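Local coordinates for protein beta-agarase D (Zobellia galactanivorans, PDB 4ASM) that hydrolyses the beta-1,4-galactosidic linkages of agarose at random within the chain, with retention of anomeric configuration, through its secreted family GH16 catalytic domain, at residues 156-161 / 315-320; 187-192 / 306-311; 58-63 / 320-325. One frame throughout, in Å; residues are numbered along the deposited sequence.

Contact 1: residues 156-161 / 315-320. With IMD (imidazole), chain C.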
loop_
_atom_site.group_PDB
_atom_site.type_symbol
_atom_site.label_atom_id
_atom_site.label_comp_id
_atom_site.label_asym_id
_atom_site.label_seq_id
_atom_site.Cartn_x
_atom_site.Cartn_y
_atom_site.Cartn_z
ATOM N N ASP A 156 -4.290 -15.889 -1.858
ATOM C CA ASP A 156 -4.221 -16.398 -3.236
ATOM C C ASP A 156 -3.788 -15.358 -4.266
ATOM O O ASP A 156 -3.770 -15.622 -5.470
ATOM C CB ASP A 156 -5.540 -17.074 -3.641
ATOM C CG ASP A 156 -6.650 -16.086 -4.001
ATOM O OD1 ASP A 156 -6.470 -14.842 -3.919
ATOM O OD2 ASP A 156 -7.735 -16.582 -4.369
ATOM N N ASP A 157 -3.423 -14.163 -3.781
ATOM C CA ASP A 157 -2.804 -13.111 -4.608
ATOM C C ASP A 157 -3.774 -12.477 -5.640
ATOM O O ASP A 157 -3.320 -11.806 -6.564
ATOM C CB ASP A 157 -1.517 -13.594 -5.316
ATOM C CG ASP A 157 -0.393 -13.909 -4.350
ATOM O OD1 ASP A 157 -0.379 -13.343 -3.236
ATOM O OD2 ASP A 157 0.490 -14.719 -4.737
ATOM N N THR A 158 -5.084 -12.660 -5.463
ATOM C CA THR A 158 -6.050 -12.070 -6.424
ATOM C C THR A 158 -6.617 -10.705 -6.000
ATOM O O THR A 158 -7.066 -9.937 -6.835
ATOM C CB THR A 158 -7.244 -13.011 -6.719
ATOM O OG1 THR A 158 -7.979 -13.281 -5.527
ATOM C CG2 THR A 158 -6.759 -14.333 -7.335
ATOM N N GLN A 159 -6.649 -10.436 -4.696
ATOM C CA GLN A 159 -7.323 -9.239 -4.200
ATOM C C GLN A 159 -6.416 -8.519 -3.234
ATOM O O GLN A 159 -5.845 -9.140 -2.338
ATOM C CB GLN A 159 -8.640 -9.596 -3.516
ATOM C CG GLN A 159 -9.651 -10.330 -4.432
ATOM C CD GLN A 159 -10.994 -10.648 -3.775
ATOM O OE1 GLN A 159 -11.772 -11.485 -4.291
ATOM N NE2 GLN A 159 -11.285 -10.016 -2.671
ATOM N N GLU A 160 -6.316 -7.195 -3.396
ATOM C CA GLU A 160 -5.369 -6.380 -2.617
ATOM C C GLU A 160 -5.965 -5.023 -2.310
ATOM O O GLU A 160 -6.627 -4.435 -3.155
ATOM C CB GLU A 160 -4.071 -6.215 -3.409
ATOM C CG GLU A 160 -3.115 -5.161 -2.879
ATOM C CD GLU A 160 -1.863 -5.053 -3.717
ATOM O OE1 GLU A 160 -1.549 -5.987 -4.493
ATOM O OE2 GLU A 160 -1.167 -4.013 -3.563
ATOM N N ILE A 161 -5.743 -4.555 -1.089
ATOM C CA ILE A 161 -6.143 -3.193 -0.707
ATOM C C ILE A 161 -4.928 -2.568 -0.081
ATOM O O ILE A 161 -4.384 -3.119 0.855
ATOM C CB ILE A 161 -7.306 -3.206 0.307
ATOM C CG1 ILE A 161 -8.582 -3.724 -0.370
ATOM C CG2 ILE A 161 -7.518 -1.811 0.936
ATOM C CD1 ILE A 161 -9.649 -4.263 0.603
ATOM N N PHE A 315 -14.587 -6.919 -3.507
ATOM C CA PHE A 315 -13.700 -7.641 -2.621
ATOM C C PHE A 315 -14.516 -8.727 -1.920
ATOM O O PHE A 315 -15.703 -8.549 -1.606
ATOM C CB PHE A 315 -13.079 -6.679 -1.614
ATOM C CG PHE A 315 -12.255 -5.586 -2.244
ATOM C CD1 PHE A 315 -11.039 -5.883 -2.872
ATOM C CD2 PHE A 315 -12.688 -4.262 -2.209
ATOM C CE1 PHE A 315 -10.271 -4.878 -3.454
ATOM C CE2 PHE A 315 -11.923 -3.232 -2.797
ATOM C CZ PHE A 315 -10.698 -3.561 -3.431
ATOM N N SER A 316 -13.894 -9.864 -1.686
ATOM C CA SER A 316 -14.626 -10.969 -1.095
ATOM C C SER A 316 -13.750 -11.862 -0.237
ATOM O O SER A 316 -14.248 -12.829 0.340
ATOM C CB SER A 316 -15.288 -11.801 -2.201
ATOM O OG SER A 316 -14.337 -12.350 -3.091
ATOM N N LYS A 317 -12.451 -11.560 -0.162
ATOM C CA LYS A 317 -11.509 -12.468 0.502
ATOM C C LYS A 317 -10.767 -11.805 1.653
ATOM O O LYS A 317 -10.347 -10.637 1.549
ATOM C CB LYS A 317 -10.507 -13.019 -0.510
ATOM C CG LYS A 317 -11.175 -13.952 -1.540
ATOM C CD LYS A 317 -10.280 -14.251 -2.739
ATOM C CE LYS A 317 -10.954 -15.258 -3.674
ATOM N NZ LYS A 317 -10.149 -15.497 -4.903
ATOM N N GLU A 318 -10.602 -12.542 2.752
ATOM C CA GLU A 318 -9.711 -12.102 3.827
ATOM C C GLU A 318 -8.292 -11.881 3.281
ATOM O O GLU A 318 -7.854 -12.515 2.301
ATOM C CB GLU A 318 -9.682 -13.070 5.022
ATOM C CG GLU A 318 -9.047 -14.409 4.709
ATOM C CD GLU A 318 -8.929 -15.332 5.908
ATOM O OE1 GLU A 318 -9.281 -14.918 7.031
ATOM O OE2 GLU A 318 -8.454 -16.472 5.688
ATOM N N MET A 319 -7.575 -10.984 3.948
ATOM C CA MET A 319 -6.277 -10.523 3.475
ATOM C C MET A 319 -5.196 -10.535 4.556
ATOM O O MET A 319 -5.483 -10.344 5.737
ATOM C CB MET A 319 -6.407 -9.111 2.899
ATOM C CG MET A 319 -7.329 -9.062 1.689
ATOM S SD MET A 319 -7.310 -7.418 0.956
ATOM C CE MET A 319 -8.631 -7.667 -0.245
ATOM N N ASP A 320 -3.961 -10.817 4.138
ATOM C CA ASP A 320 -2.788 -10.656 4.987
ATOM C C ASP A 320 -2.347 -9.207 5.027
ATOM O O ASP A 320 -2.305 -8.532 3.993
ATOM C CB ASP A 320 -1.620 -11.471 4.425
ATOM C CG ASP A 320 -1.925 -12.963 4.370
ATOM O OD1 ASP A 320 -2.381 -13.504 5.402
ATOM O OD2 ASP A 320 -1.697 -13.580 3.313
HETATM N N1 IMD C . 1.346 -3.331 -3.463
HETATM C C2 IMD C . 2.397 -4.153 -3.302
HETATM N N3 IMD C . 3.507 -3.402 -3.152
HETATM C C4 IMD C . 3.164 -2.094 -3.210
HETATM C C5 IMD C . 1.790 -2.056 -3.405
#
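Lys317 reaches across to Asp156 and Thr158 where a loop of the GH16 beta-sandwich, the jelly-roll fold of this family, runs past the start of strand 159-166. Its CB, CG and CD run alongside the terminal amide of Gln159, the two side chains crossing at about a right angle. CD also approaches OG1 of Thr158. Because chi2 to chi4 are all anti, the extended chain carries NZ to the carboxylate, where it forms a salt bridge of 2.7 Å with Asp156 OD2 on the syn lone pair; NZ also donates to Thr158 OG1. The other carboxylate oxygen, OD1, closes an Asx turn by accepting Thr158 N, and it takes Thr158 OG1 from the same face.

Farther along the strand, Ile161 CG1 sits over one face of the Phe315 ring, 3.9 Å from its centroid, in a CH-pi contact, and Met319 CE meets Ile161 CD1. Glu160, the probable nucleophile, turns the other way, into the cleft. There N1 of an imidazole, probably a crystallisation additive, donates a nearly straight bond of 2.6 Å to Glu160 OE2.

Contact 2: residues 187-192 / 306-311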
loop_
_atom_site.group_PDB
_atom_site.type_symbol
_atom_site.label_atom_id
_atom_site.label_comp_id
_atom_site.label_asym_id
_atom_site.label_seq_id
_atom_site.Cartn_x
_atom_site.Cartn_y
_atom_site.Cartn_z
ATOM N N HIS A 187 -5.362 0.051 -4.573
ATOM C CA HIS A 187 -5.725 -1.342 -4.336
ATOM C C HIS A 187 -5.351 -2.051 -5.616
ATOM O O HIS A 187 -4.994 -1.411 -6.589
ATOM C CB HIS A 187 -7.227 -1.493 -4.020
ATOM C CG HIS A 187 -8.116 -1.375 -5.223
ATOM N ND1 HIS A 187 -8.678 -0.180 -5.620
ATOM C CD2 HIS A 187 -8.543 -2.308 -6.112
ATOM C CE1 HIS A 187 -9.422 -0.384 -6.696
ATOM N NE2 HIS A 187 -9.367 -1.670 -7.012
ATOM N N HIS A 188 -5.394 -3.382 -5.620
ATOM C CA HIS A 188 -5.211 -4.092 -6.878
ATOM C C HIS A 188 -6.198 -5.235 -6.938
ATOM O O HIS A 188 -6.543 -5.827 -5.920
ATOM C CB HIS A 188 -3.818 -4.721 -6.971
ATOM C CG HIS A 188 -2.699 -3.778 -7.305
ATOM N ND1 HIS A 188 -2.188 -2.850 -6.416
ATOM C CD2 HIS A 188 -1.922 -3.706 -8.409
ATOM C CE1 HIS A 188 -1.172 -2.218 -6.984
ATOM N NE2 HIS A 188 -0.988 -2.721 -8.191
ATOM N N VAL A 189 -6.602 -5.567 -8.163
ATOM C CA VAL A 189 -7.231 -6.855 -8.443
ATOM C C VAL A 189 -6.435 -7.541 -9.555
ATOM O O VAL A 189 -5.952 -6.881 -10.479
ATOM C CB VAL A 189 -8.770 -6.756 -8.771
ATOM C CG1 VAL A 189 -9.536 -6.223 -7.560
ATOM C CG2 VAL A 189 -9.063 -5.925 -10.044
ATOM N N PHE A 190 -6.320 -8.868 -9.461
ATOM C CA PHE A 190 -5.491 -9.641 -10.413
ATOM C C PHE A 190 -6.236 -10.813 -10.999
ATOM O O PHE A 190 -7.019 -11.453 -10.318
ATOM C CB PHE A 190 -4.261 -10.248 -9.719
ATOM C CG PHE A 190 -3.322 -9.236 -9.107
ATOM C CD1 PHE A 190 -2.276 -8.699 -9.846
ATOM C CD2 PHE A 190 -3.471 -8.866 -7.765
ATOM C CE1 PHE A 190 -1.397 -7.755 -9.251
ATOM C CE2 PHE A 190 -2.601 -7.958 -7.180
ATOM C CZ PHE A 190 -1.572 -7.410 -7.926
ATOM N N ILE A 191 -5.927 -11.111 -12.256
ATOM C CA ILE A 191 -6.033 -12.487 -12.734
ATOM C C ILE A 191 -4.640 -13.085 -12.589
ATOM O O ILE A 191 -3.657 -12.491 -13.013
ATOM C CB ILE A 191 -6.458 -12.587 -14.213
ATOM C CG1 ILE A 191 -7.690 -11.736 -14.480
ATOM C CG2 ILE A 191 -6.761 -14.058 -14.564
ATOM C CD1 ILE A 191 -8.290 -11.917 -15.897
ATOM N N ARG A 192 -4.570 -14.256 -11.960
ATOM C CA ARG A 192 -3.303 -14.947 -11.766
ATOM C C ARG A 192 -2.867 -15.606 -13.071
ATOM O O ARG A 192 -3.705 -15.824 -13.949
ATOM C CB ARG A 192 -3.426 -16.034 -10.686
ATOM C CG ARG A 192 -3.957 -15.622 -9.313
ATOM C CD ARG A 192 -3.226 -14.425 -8.766
ATOM N NE ARG A 192 -1.782 -14.608 -8.846
ATOM C CZ ARG A 192 -0.894 -13.622 -8.775
ATOM N NH1 ARG A 192 -1.284 -12.355 -8.607
ATOM N NH2 ARG A 192 0.395 -13.914 -8.880
ATOM N N PHE A 306 -12.580 -4.319 -15.274
ATOM C CA PHE A 306 -12.415 -5.336 -16.334
ATOM C C PHE A 306 -12.806 -6.766 -15.920
ATOM O O PHE A 306 -12.512 -7.714 -16.648
ATOM C CB PHE A 306 -11.001 -5.261 -16.905
ATOM C CG PHE A 306 -10.570 -3.867 -17.226
ATOM C CD1 PHE A 306 -11.346 -3.069 -18.063
ATOM C CD2 PHE A 306 -9.418 -3.328 -16.674
ATOM C CE1 PHE A 306 -10.972 -1.746 -18.355
ATOM C CE2 PHE A 306 -9.032 -2.004 -16.967
ATOM C CZ PHE A 306 -9.802 -1.224 -17.828
ATOM N N ASN A 307 -13.459 -6.894 -14.769
ATOM C CA ASN A 307 -14.036 -8.164 -14.321
ATOM C C ASN A 307 -12.990 -9.239 -14.089
ATOM O O ASN A 307 -13.235 -10.436 -14.326
ATOM C CB ASN A 307 -15.095 -8.654 -15.320
ATOM C CG ASN A 307 -16.005 -9.697 -14.726
ATOM O OD1 ASN A 307 -16.323 -9.658 -13.541
ATOM N ND2 ASN A 307 -16.427 -10.660 -15.551
ATOM N N TYR A 308 -11.823 -8.823 -13.599
ATOM C CA TYR A 308 -10.726 -9.768 -13.346
ATOM C C TYR A 308 -11.114 -10.819 -12.300
ATOM O O TYR A 308 -10.643 -11.970 -12.354
ATOM C CB TYR A 308 -9.477 -9.019 -12.863
ATOM C CG TYR A 308 -8.766 -8.201 -13.916
ATOM C CD1 TYR A 308 -9.167 -8.222 -15.260
ATOM C CD2 TYR A 308 -7.695 -7.372 -13.560
ATOM C CE1 TYR A 308 -8.501 -7.436 -16.218
ATOM C CE2 TYR A 308 -7.042 -6.607 -14.477
ATOM C CZ TYR A 308 -7.435 -6.626 -15.820
ATOM O OH TYR A 308 -6.741 -5.831 -16.693
ATOM N N LEU A 309 -11.948 -10.434 -11.337
ATOM C CA LEU A 309 -12.330 -11.323 -10.228
ATOM C C LEU A 309 -13.497 -12.238 -10.587
ATOM O O LEU A 309 -13.785 -13.217 -9.862
ATOM C CB LEU A 309 -12.662 -10.527 -8.955
ATOM C CG LEU A 309 -11.559 -9.593 -8.440
ATOM C CD1 LEU A 309 -12.015 -8.921 -7.163
ATOM C CD2 LEU A 309 -10.228 -10.361 -8.226
ATOM N N ASN A 310 -14.182 -11.892 -11.679
ATOM C CA ASN A 310 -15.414 -12.581 -12.086
ATOM C C ASN A 310 -16.343 -12.879 -10.901
ATOM O O ASN A 310 -16.851 -14.004 -10.760
ATOM C CB ASN A 310 -15.085 -13.869 -12.855
ATOM C CG ASN A 310 -16.275 -14.381 -13.641
ATOM O OD1 ASN A 310 -17.125 -13.605 -14.072
ATOM N ND2 ASN A 310 -16.339 -15.695 -13.828
ATOM N N ASN A 311 -16.572 -11.883 -10.047
ATOM C CA ASN A 311 -17.268 -12.118 -8.788
ATOM C C ASN A 311 -18.276 -11.036 -8.421
ATOM O O ASN A 311 -18.677 -10.928 -7.260
ATOM C CB ASN A 311 -16.243 -12.316 -7.641
ATOM C CG ASN A 311 -15.659 -11.004 -7.126
ATOM O OD1 ASN A 311 -15.799 -9.957 -7.768
ATOM N ND2 ASN A 311 -14.981 -11.056 -5.988
HETATM O O HOH W 1 -8.942 -13.349 -10.523
#
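Tyr308 and Ile191 cross at about a right angle, the isoleucine lying against the root of the tyrosine side chain. Ile191 CG1 is 3.6 Å from Tyr308 CB and also touches the ring carbons CG and CD1, while Ile191 CD1 rests beside CD1. With chi1 at -50°, CG1 stands beside the backbone N and anti to the carbonyl carbon, the position from which it meets Tyr308. The carbonyl oxygen of Val189 lies in the plane of the aromatic ring, at the edge, 3.6 Å from Tyr308 CD2. Val189 CG2 approaches the same ring carbon at 4.0 Å, and these two side chains again cross at about a right angle.

The loop packs on strand 183-191 of the GH16 beta-sandwich, hydrogen-bonded on one side to strand 159-166, which carries the probable nucleophile, and on the other to strand 197-199. Residues 306-311 belong to the long loop between helix 291-297 and strand 320-326, and Asp304 accepts the backbone N-H groups of both Tyr308 and Leu309. The side chain of Phe190 leaves the strand away from this loop and touches Glu160.

Leu309 completes the apolar patch by crossing Val189, also at about a right angle. Its CD1 comes within 3.7 Å of Val189 CG1, and its CD2 lies near Val189 CB and the carbonyl oxygen of Phe190. No direct hydrogen bond spans the two segments; instead one water donates to Phe190 O at 2.7 Å and to Tyr308 O at 2.9 Å.

Contact 3: residues 58-63 / 320-325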
loop_
_atom_site.group_PDB
_atom_site.type_symbol
_atom_site.label_atom_id
_atom_site.label_comp_id
_atom_site.label_asym_id
_atom_site.label_seq_id
_atom_site.Cartn_x
_atom_site.Cartn_y
_atom_site.Cartn_z
ATOM N N ASN A 58 8.942 -12.628 9.344
ATOM C CA ASN A 58 9.835 -11.766 8.571
ATOM C C ASN A 58 9.973 -12.177 7.112
ATOM O O ASN A 58 11.076 -12.121 6.531
ATOM C CB ASN A 58 11.210 -11.628 9.264
ATOM C CG ASN A 58 11.936 -12.968 9.434
ATOM O OD1 ASN A 58 11.350 -14.045 9.238
ATOM N ND2 ASN A 58 13.221 -12.901 9.799
ATOM N N LYS A 59 8.841 -12.533 6.499
ATOM C CA LYS A 59 8.836 -12.944 5.111
ATOM C C LYS A 59 7.530 -12.522 4.443
ATOM O O LYS A 59 6.536 -12.305 5.115
ATOM C CB LYS A 59 9.041 -14.479 5.029
ATOM C CG LYS A 59 9.204 -15.048 3.631
ATOM C CD LYS A 59 9.589 -16.528 3.750
ATOM C CE LYS A 59 9.686 -17.176 2.381
ATOM N NZ LYS A 59 10.376 -18.509 2.475
ATOM N N TYR A 60 7.574 -12.414 3.118
ATOM C CA TYR A 60 6.368 -12.270 2.317
ATOM C C TYR A 60 5.405 -13.423 2.608
ATOM O O TYR A 60 5.815 -14.506 3.009
ATOM C CB TYR A 60 6.804 -12.305 0.864
ATOM C CG TYR A 60 5.753 -12.107 -0.179
ATOM C CD1 TYR A 60 5.007 -10.918 -0.243
ATOM C CD2 TYR A 60 5.543 -13.067 -1.158
ATOM C CE1 TYR A 60 4.063 -10.704 -1.269
ATOM C CE2 TYR A 60 4.596 -12.871 -2.160
ATOM C CZ TYR A 60 3.864 -11.689 -2.217
ATOM O OH TYR A 60 2.927 -11.489 -3.225
ATOM N N HIS A 61 4.120 -13.184 2.376
ATOM C CA HIS A 61 3.057 -14.030 2.933
ATOM C C HIS A 61 3.001 -15.455 2.391
ATOM O O HIS A 61 3.254 -15.703 1.207
ATOM C CB HIS A 61 1.690 -13.318 2.782
ATOM C CG HIS A 61 1.149 -13.276 1.379
ATOM N ND1 HIS A 61 -0.202 -13.170 1.132
ATOM C CD2 HIS A 61 1.753 -13.349 0.166
ATOM C CE1 HIS A 61 -0.404 -13.157 -0.173
ATOM N NE2 HIS A 61 0.762 -13.264 -0.783
ATOM N N ASN A 62 2.663 -16.384 3.282
ATOM C CA ASN A 62 2.504 -17.789 2.874
ATOM C C ASN A 62 1.378 -17.986 1.872
ATOM O O ASN A 62 0.439 -17.189 1.773
ATOM C CB ASN A 62 2.237 -18.688 4.089
ATOM C CG ASN A 62 3.424 -18.804 5.025
ATOM O OD1 ASN A 62 4.576 -18.689 4.627
ATOM N ND2 ASN A 62 3.127 -19.047 6.300
ATOM N N ARG A 63 1.473 -19.097 1.147
ATOM C CA ARG A 63 0.389 -19.572 0.296
ATOM C C ARG A 63 -0.843 -19.982 1.107
ATOM O O ARG A 63 -0.735 -20.225 2.302
ATOM C CB ARG A 63 0.903 -20.763 -0.502
ATOM C CG ARG A 63 1.917 -20.364 -1.523
ATOM C CD ARG A 63 2.654 -21.557 -2.070
ATOM N NE ARG A 63 3.653 -21.127 -3.039
ATOM C CZ ARG A 63 3.383 -20.820 -4.306
ATOM N NH1 ARG A 63 2.137 -20.913 -4.766
ATOM N NH2 ARG A 63 4.357 -20.428 -5.117
ATOM N N ASP A 320 -3.961 -10.817 4.138
ATOM C CA ASP A 320 -2.788 -10.656 4.987
ATOM C C ASP A 320 -2.347 -9.207 5.027
ATOM O O ASP A 320 -2.305 -8.532 3.993
ATOM C CB ASP A 320 -1.620 -11.471 4.425
ATOM C CG ASP A 320 -1.925 -12.963 4.370
ATOM O OD1 ASP A 320 -2.381 -13.504 5.402
ATOM O OD2 ASP A 320 -1.697 -13.580 3.313
ATOM N N ILE A 321 -1.966 -8.743 6.217
ATOM C CA ILE A 321 -1.325 -7.423 6.360
ATOM C C ILE A 321 0.160 -7.593 6.077
ATOM O O ILE A 321 0.827 -8.425 6.716
ATOM C CB ILE A 321 -1.473 -6.829 7.773
ATOM C CG1 ILE A 321 -2.935 -6.705 8.176
ATOM C CG2 ILE A 321 -0.783 -5.454 7.837
ATOM C CD1 ILE A 321 -3.132 -6.520 9.686
ATOM N N ILE A 322 0.659 -6.815 5.119
ATOM C CA ILE A 322 2.061 -6.850 4.719
ATOM C C ILE A 322 2.661 -5.451 4.849
ATOM O O ILE A 322 2.039 -4.442 4.489
ATOM C CB ILE A 322 2.206 -7.343 3.257
ATOM C CG1 ILE A 322 1.612 -8.774 3.131
ATOM C CG2 ILE A 322 3.663 -7.291 2.817
ATOM C CD1 ILE A 322 1.512 -9.312 1.726
ATOM N N ILE A 323 3.861 -5.382 5.415
ATOM C CA ILE A 323 4.606 -4.124 5.427
ATOM C C ILE A 323 5.922 -4.411 4.766
ATOM O O ILE A 323 6.574 -5.414 5.078
ATOM C CB ILE A 323 4.806 -3.579 6.860
ATOM C CG1 ILE A 323 3.446 -3.354 7.516
ATOM C CG2 ILE A 323 5.631 -2.274 6.797
ATOM C CD1 ILE A 323 3.539 -2.928 8.976
ATOM N N ASN A 324 6.337 -3.552 3.836
ATOM C CA ASN A 324 7.607 -3.790 3.156
ATOM C C ASN A 324 8.195 -2.546 2.511
ATOM O O ASN A 324 7.593 -1.476 2.545
ATOM C CB ASN A 324 7.512 -4.954 2.127
ATOM C CG ASN A 324 6.812 -4.564 0.817
ATOM O OD1 ASN A 324 6.681 -3.393 0.491
ATOM N ND2 ASN A 324 6.401 -5.562 0.047
ATOM N N VAL A 325 9.368 -2.726 1.918
ATOM C CA VAL A 325 9.973 -1.741 1.050
ATOM C C VAL A 325 10.164 -2.430 -0.311
ATOM O O VAL A 325 10.471 -3.619 -0.363
ATOM C CB VAL A 325 11.317 -1.266 1.651
ATOM C CG1 VAL A 325 12.228 -0.587 0.601
ATOM C CG2 VAL A 325 11.025 -0.357 2.867
HETATM O O HOH W 2 -0.896 -16.054 3.972
#
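The imidazole ring of His61 is used both at its edge and on a face by strand 320-325. At the edge, ND1 donates to Asp320 OD2 over 2.7 Å, with the oxygen only 12° out of the ring plane and an N-H...acceptor angle of 154°. The carboxylate stands almost upright to the ring, the two planes 83° apart, and offers the anti lone pair of OD2. Over one face of the imidazole lies Ile322 CD1, 4.3 Å from the centroid and displaced toward the rim, a CH-pi contact. The neighbouring Tyr60 ring carries His61 CD2 above its centre, 3.5 Å from the plane, and its CE1 touches Ile322 CD1 at 4.2 Å.

In His61, chi1 sets CG between the backbone N and the carbonyl carbon. NE2 of His61 is hydrogen-bonded to Asp157 OD1, so both ring nitrogens are engaged and the imidazole's rotation is fixed. With a carboxylate at each nitrogen, the ring would be expected to lean toward the protonated form. Asp320 OD2 also accepts a water that donates to Asn62 O at 2.8 Å, while Asp320 OD1 forms a salt bridge with Arg128. The His61–Asp320 hydrogen bond joins the loop after strand 56-57 to a strand of the GH16 beta-sandwich that runs on to Glu326, a probable substrate-binding residue.

How the contacts relate
From the N terminus, the chain first passes residues 58-63, which wait until 320-325 to close contact 3, the widest loop. Within it, 156-161 pairs with 315-320 to close contact 1, and inside that span 187-192 meets 306-311 in contact 2; the three closures are therefore nested and none cross. Contacts 1 and 2 adjoin through neighbouring strands 159-166 and 183-191, while contacts 1 and 3 share Asp320 and meet beside it. Contacts 2 and 3 do not touch, their centres about 20 Å apart. Together they tie the long loop before strand 320-326, that strand and an early loop to the strands beside the catalytic cleft.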